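Local structure of sugar phosphate isomerase/epimerase (Parabacteroides distasonis, 3OBE) at residues His123-Pro137 / Ala162-Glu174. The protein is probably an isomerase or epimerase acting on sugar phosphates, though its substrate is not established. Numbering follows the deposited sequence.
Sequences HAELGVSCMVQPSLP and AGILWGYHNHSNE. With PO4 (phosphate ion), chain C.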
loop_
_atom_site.group_PDB
_atom_site.type_symbol
_atom_site.label_atom_id
_atom_site.label_comp_id
_atom_site.label_asym_id
_atom_site.label_seq_id
_atom_site.Cartn_x
_atom_site.Cartn_y
_atom_site.Cartn_z
ATOM N N HIS A 123 7.439 -2.761 -14.063
ATOM C CA HIS A 123 7.523 -1.812 -12.968
ATOM C C HIS A 123 8.938 -1.263 -12.824
ATOM O O HIS A 123 9.115 -0.136 -12.309
ATOM C CB HIS A 123 7.031 -2.431 -11.641
ATOM C CG HIS A 123 5.531 -2.497 -11.526
ATOM N ND1 HIS A 123 4.783 -3.422 -12.231
ATOM C CD2 HIS A 123 4.642 -1.723 -10.852
ATOM C CE1 HIS A 123 3.502 -3.224 -11.971
ATOM N NE2 HIS A 123 3.385 -2.220 -11.117
ATOM N N ALA A 124 9.943 -1.992 -13.306
ATOM C CA ALA A 124 11.319 -1.432 -13.345
ATOM C C ALA A 124 11.338 -0.257 -14.324
ATOM O O ALA A 124 11.920 0.826 -14.064
ATOM C CB ALA A 124 12.332 -2.530 -13.698
ATOM N N GLU A 125 10.665 -0.424 -15.454
ATOM C CA GLU A 125 10.521 0.674 -16.409
ATOM C C GLU A 125 9.821 1.879 -15.772
ATOM O O GLU A 125 10.197 3.034 -16.030
ATOM C CB GLU A 125 9.678 0.248 -17.633
ATOM C CG GLU A 125 10.182 -0.774 -18.606
ATOM C CD GLU A 125 9.093 -1.084 -19.698
ATOM O OE1 GLU A 125 7.880 -1.120 -19.385
ATOM O OE2 GLU A 125 9.439 -1.250 -20.869
ATOM N N LEU A 126 8.793 1.608 -14.972
ATOM C CA LEU A 126 7.978 2.628 -14.321
ATOM C C LEU A 126 8.799 3.368 -13.244
ATOM O O LEU A 126 8.522 4.528 -12.972
ATOM C CB LEU A 126 6.732 1.986 -13.708
ATOM C CG LEU A 126 5.603 2.860 -13.162
ATOM C CD1 LEU A 126 5.002 3.747 -14.289
ATOM C CD2 LEU A 126 4.544 1.992 -12.470
ATOM N N GLY A 127 9.821 2.693 -12.685
ATOM C CA GLY A 127 10.763 3.278 -11.725
ATOM C C GLY A 127 10.278 3.251 -10.293
ATOM O O GLY A 127 10.752 4.025 -9.461
ATOM N N VAL A 128 9.361 2.339 -9.982
ATOM C CA VAL A 128 8.874 2.216 -8.594
ATOM C C VAL A 128 9.920 1.638 -7.664
ATOM O O VAL A 128 10.850 0.935 -8.092
ATOM C CB VAL A 128 7.591 1.330 -8.496
ATOM C CG1 VAL A 128 6.468 1.927 -9.416
ATOM C CG2 VAL A 128 7.921 -0.177 -8.795
ATOM N N SER A 129 9.778 1.931 -6.386
ATOM C CA SER A 129 10.534 1.297 -5.332
ATOM C C SER A 129 9.870 0.048 -4.752
ATOM O O SER A 129 10.574 -0.818 -4.233
ATOM C CB SER A 129 10.796 2.258 -4.186
ATOM O OG SER A 129 11.620 3.301 -4.679
ATOM N N CYS A 130 8.548 0.003 -4.781
ATOM C CA CYS A 130 7.797 -1.054 -4.166
ATOM C C CYS A 130 6.709 -1.613 -5.099
ATOM O O CYS A 130 6.096 -0.880 -5.862
ATOM C CB CYS A 130 7.101 -0.551 -2.902
ATOM S SG CYS A 130 8.250 0.271 -1.758
HETATM N N MSE A 131 6.438 -2.895 -4.953
HETATM C CA MSE A 131 5.263 -3.545 -5.631
HETATM C C MSE A 131 4.522 -4.293 -4.554
HETATM O O MSE A 131 5.133 -5.065 -3.822
HETATM C CB MSE A 131 5.746 -4.484 -6.712
HETATM C CG MSE A 131 6.312 -3.821 -7.936
HETATM SE SE MSE A 131 7.426 -5.039 -9.005
HETATM C CE MSE A 131 6.046 -6.307 -9.527
ATOM N N VAL A 132 3.217 -4.071 -4.434
ATOM C CA VAL A 132 2.469 -4.538 -3.275
ATOM C C VAL A 132 1.205 -5.253 -3.731
ATOM O O VAL A 132 0.445 -4.713 -4.558
ATOM C CB VAL A 132 2.099 -3.353 -2.391
ATOM C CG1 VAL A 132 1.062 -3.740 -1.223
ATOM C CG2 VAL A 132 3.378 -2.774 -1.809
ATOM N N GLN A 133 0.981 -6.447 -3.188
ATOM C CA GLN A 133 -0.261 -7.156 -3.349
ATOM C C GLN A 133 -1.215 -6.797 -2.233
ATOM O O GLN A 133 -0.876 -6.998 -1.080
ATOM C CB GLN A 133 -0.066 -8.664 -3.375
ATOM C CG GLN A 133 -1.407 -9.441 -3.541
ATOM C CD GLN A 133 -1.236 -10.873 -3.948
ATOM O OE1 GLN A 133 -0.282 -11.230 -4.640
ATOM N NE2 GLN A 133 -2.187 -11.727 -3.549
ATOM N N PRO A 134 -2.436 -6.328 -2.588
ATOM C CA PRO A 134 -3.371 -5.878 -1.530
ATOM C C PRO A 134 -4.577 -6.791 -1.377
ATOM O O PRO A 134 -5.618 -6.384 -0.850
ATOM C CB PRO A 134 -3.808 -4.516 -2.079
ATOM C CG PRO A 134 -3.948 -4.783 -3.556
ATOM C CD PRO A 134 -2.754 -5.705 -3.891
ATOM N N SER A 135 -4.443 -8.020 -1.825
ATOM C CA SER A 135 -5.584 -8.944 -1.977
ATOM C C SER A 135 -5.257 -10.254 -1.270
ATOM O O SER A 135 -4.254 -10.911 -1.562
ATOM C CB SER A 135 -5.815 -9.203 -3.445
ATOM O OG SER A 135 -6.121 -7.996 -4.104
ATOM N N LEU A 136 -6.110 -10.592 -0.313
ATOM C CA LEU A 136 -5.992 -11.794 0.516
ATOM C C LEU A 136 -6.501 -13.023 -0.195
ATOM O O LEU A 136 -7.674 -13.055 -0.583
ATOM C CB LEU A 136 -6.825 -11.602 1.806
ATOM C CG LEU A 136 -6.784 -12.716 2.881
ATOM C CD1 LEU A 136 -5.392 -13.025 3.397
ATOM C CD2 LEU A 136 -7.644 -12.242 4.062
ATOM N N PRO A 137 -5.650 -14.050 -0.359
ATOM C CA PRO A 137 -6.167 -15.323 -0.880
ATOM C C PRO A 137 -7.100 -16.034 0.093
ATOM O O PRO A 137 -7.234 -15.640 1.264
ATOM C CB PRO A 137 -4.886 -16.140 -1.122
ATOM C CG PRO A 137 -3.784 -15.124 -1.310
ATOM C CD PRO A 137 -4.183 -14.082 -0.272
ATOM N N ALA A 162 15.404 -6.734 -9.438
ATOM C CA ALA A 162 15.303 -5.421 -10.041
ATOM C C ALA A 162 15.476 -4.327 -9.008
ATOM O O ALA A 162 15.263 -3.158 -9.329
ATOM C CB ALA A 162 13.891 -5.258 -10.728
ATOM N N GLY A 163 15.802 -4.675 -7.761
ATOM C CA GLY A 163 15.929 -3.665 -6.714
ATOM C C GLY A 163 14.622 -3.077 -6.215
ATOM O O GLY A 163 14.610 -1.974 -5.709
ATOM N N ILE A 164 13.537 -3.823 -6.361
ATOM C CA ILE A 164 12.215 -3.419 -5.961
ATOM C C ILE A 164 11.750 -4.303 -4.788
ATOM O O ILE A 164 11.897 -5.532 -4.800
ATOM C CB ILE A 164 11.219 -3.572 -7.111
ATOM C CG1 ILE A 164 11.642 -2.685 -8.252
ATOM C CG2 ILE A 164 9.785 -3.301 -6.638
ATOM C CD1 ILE A 164 10.897 -2.943 -9.601
ATOM N N LEU A 165 11.123 -3.662 -3.812
ATOM C CA LEU A 165 10.635 -4.341 -2.601
ATOM C C LEU A 165 9.237 -4.863 -2.839
ATOM O O LEU A 165 8.335 -4.080 -3.137
ATOM C CB LEU A 165 10.572 -3.392 -1.432
ATOM C CG LEU A 165 11.894 -2.787 -0.957
ATOM C CD1 LEU A 165 11.600 -1.726 0.103
ATOM C CD2 LEU A 165 12.847 -3.860 -0.415
ATOM N N TRP A 166 9.044 -6.151 -2.658
ATOM C CA TRP A 166 7.701 -6.734 -2.682
ATOM C C TRP A 166 7.090 -6.614 -1.307
ATOM O O TRP A 166 7.733 -6.938 -0.314
ATOM C CB TRP A 166 7.756 -8.192 -3.129
ATOM C CG TRP A 166 6.412 -8.763 -3.457
ATOM C CD1 TRP A 166 5.865 -8.834 -4.697
ATOM C CD2 TRP A 166 5.431 -9.310 -2.555
ATOM N NE1 TRP A 166 4.617 -9.390 -4.639
ATOM C CE2 TRP A 166 4.334 -9.728 -3.342
ATOM C CE3 TRP A 166 5.382 -9.521 -1.173
ATOM C CZ2 TRP A 166 3.184 -10.282 -2.782
ATOM C CZ3 TRP A 166 4.277 -10.104 -0.644
ATOM C CH2 TRP A 166 3.182 -10.456 -1.423
ATOM N N GLY A 167 5.800 -6.240 -1.254
ATOM C CA GLY A 167 5.069 -6.136 -0.007
ATOM C C GLY A 167 3.621 -6.608 -0.108
ATOM O O GLY A 167 3.103 -6.780 -1.203
ATOM N N TYR A 168 3.003 -6.738 1.057
ATOM C CA TYR A 168 1.631 -7.220 1.215
ATOM C C TYR A 168 0.826 -6.221 2.045
ATOM O O TYR A 168 1.249 -5.833 3.137
ATOM C CB TYR A 168 1.586 -8.596 1.876
ATOM C CG TYR A 168 0.195 -9.114 1.995
ATOM C CD1 TYR A 168 -0.453 -9.584 0.879
ATOM C CD2 TYR A 168 -0.539 -8.993 3.193
ATOM C CE1 TYR A 168 -1.732 -10.006 0.946
ATOM C CE2 TYR A 168 -1.830 -9.396 3.256
ATOM C CZ TYR A 168 -2.418 -9.928 2.131
ATOM O OH TYR A 168 -3.720 -10.399 2.156
ATOM N N HIS A 169 -0.320 -5.810 1.511
ATOM C CA HIS A 169 -1.209 -4.818 2.128
ATOM C C HIS A 169 -2.436 -5.509 2.660
ATOM O O HIS A 169 -3.171 -6.176 1.900
ATOM C CB HIS A 169 -1.593 -3.760 1.102
ATOM C CG HIS A 169 -2.625 -2.801 1.579
ATOM N ND1 HIS A 169 -3.734 -2.505 0.832
ATOM C CD2 HIS A 169 -2.699 -2.036 2.699
ATOM C CE1 HIS A 169 -4.481 -1.624 1.486
ATOM N NE2 HIS A 169 -3.884 -1.322 2.630
ATOM N N ASN A 170 -2.634 -5.401 3.964
ATOM C CA ASN A 170 -3.735 -6.002 4.652
ATOM C C ASN A 170 -5.015 -5.144 4.609
ATOM O O ASN A 170 -4.965 -3.921 4.446
ATOM C CB ASN A 170 -3.449 -6.229 6.163
ATOM C CG ASN A 170 -3.196 -4.952 6.888
ATOM O OD1 ASN A 170 -2.122 -4.366 6.755
ATOM N ND2 ASN A 170 -4.172 -4.488 7.656
ATOM N N HIS A 171 -6.159 -5.792 4.858
ATOM C CA HIS A 171 -7.378 -5.092 5.280
ATOM C C HIS A 171 -7.706 -5.657 6.666
ATOM O O HIS A 171 -6.806 -5.683 7.490
ATOM C CB HIS A 171 -8.457 -5.247 4.239
ATOM C CG HIS A 171 -8.066 -4.600 2.939
ATOM N ND1 HIS A 171 -7.101 -5.141 2.111
ATOM C CD2 HIS A 171 -8.424 -3.411 2.390
ATOM C CE1 HIS A 171 -6.921 -4.318 1.079
ATOM N NE2 HIS A 171 -7.696 -3.260 1.233
ATOM N N SER A 172 -8.927 -6.105 6.935
ATOM C CA SER A 172 -9.271 -6.549 8.302
ATOM C C SER A 172 -9.256 -8.057 8.453
ATOM O O SER A 172 -9.082 -8.550 9.569
ATOM C CB SER A 172 -10.615 -5.997 8.754
ATOM O OG SER A 172 -10.620 -4.590 8.739
ATOM N N ASN A 173 -9.452 -8.777 7.356
ATOM C CA ASN A 173 -9.669 -10.242 7.459
ATOM C C ASN A 173 -8.367 -10.964 7.806
ATOM O O ASN A 173 -8.407 -12.120 8.255
ATOM C CB ASN A 173 -10.265 -10.808 6.196
ATOM C CG ASN A 173 -11.739 -10.553 6.081
ATOM O OD1 ASN A 173 -12.442 -10.306 7.079
ATOM N ND2 ASN A 173 -12.250 -10.699 4.858
ATOM N N GLU A 174 -7.232 -10.293 7.669
ATOM C CA GLU A 174 -5.954 -10.853 8.079
ATOM C C GLU A 174 -5.905 -10.970 9.607
ATOM O O GLU A 174 -5.016 -11.630 10.157
ATOM C CB GLU A 174 -4.787 -10.058 7.600
ATOM C CG GLU A 174 -4.572 -10.089 6.096
ATOM C CD GLU A 174 -5.395 -9.183 5.252
ATOM O OE1 GLU A 174 -6.275 -8.435 5.754
ATOM O OE2 GLU A 174 -5.157 -9.208 4.006
HETATM P P PO4 C . -7.133 -0.837 -1.471
HETATM O O1 PO4 C . -8.037 0.116 -2.263
HETATM O O2 PO4 C . -7.747 -0.981 -0.114
HETATM O O3 PO4 C . -5.788 -0.057 -1.377
HETATM O O4 PO4 C . -6.873 -2.117 -2.189
HETATM O O HOH W 1 13.323 -0.469 -3.749
#
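Val132 and Gly167 pair across strands 130-133 and 165-169, packed tightly enough that a CB on Gly167 would lie very near Val132 CG2. Five backbone hydrogen bonds run from Leu165 N to Ser129 O through to His169 N to Gln133 O. With CG1 anti to its backbone N (chi1 170°), Val132 sets that methyl 3.5 Å from His169 CB. On the other sheet face Trp166 lays its ring over Met131 O and packs against Ala155 and Thr159 of helix 142-160; buried Ile164 brings CG2 3.7 Å from Met131 CG. These are neighbouring parallel strands of the TIM barrel, joined through that helix in a beta-alpha-beta crossover. At their C-terminal ends, where barrel active sites lie, His171 NE2 donates a 2.6 Å bond to O2 of a phosphate ion, probably from the crystallisation liquor, while His169 NE2 bonds Asp218. Further out Tyr168 OH touches Leu136 CB at 3.3 Å and donates to Glu174 OE2 at 2.6 Å, on the anti lone pair; OE1 accepts from His171 N. Replacing Glu174 by an alanine is likely to leave Tyr168 OH and His171 N without these acceptors. Beyond Ile164 the contact opens to solvent: exposed Ala124 and Ala162 meet CB to CB at 4.3 Å, and a water links Ser129 O to Gly163 O.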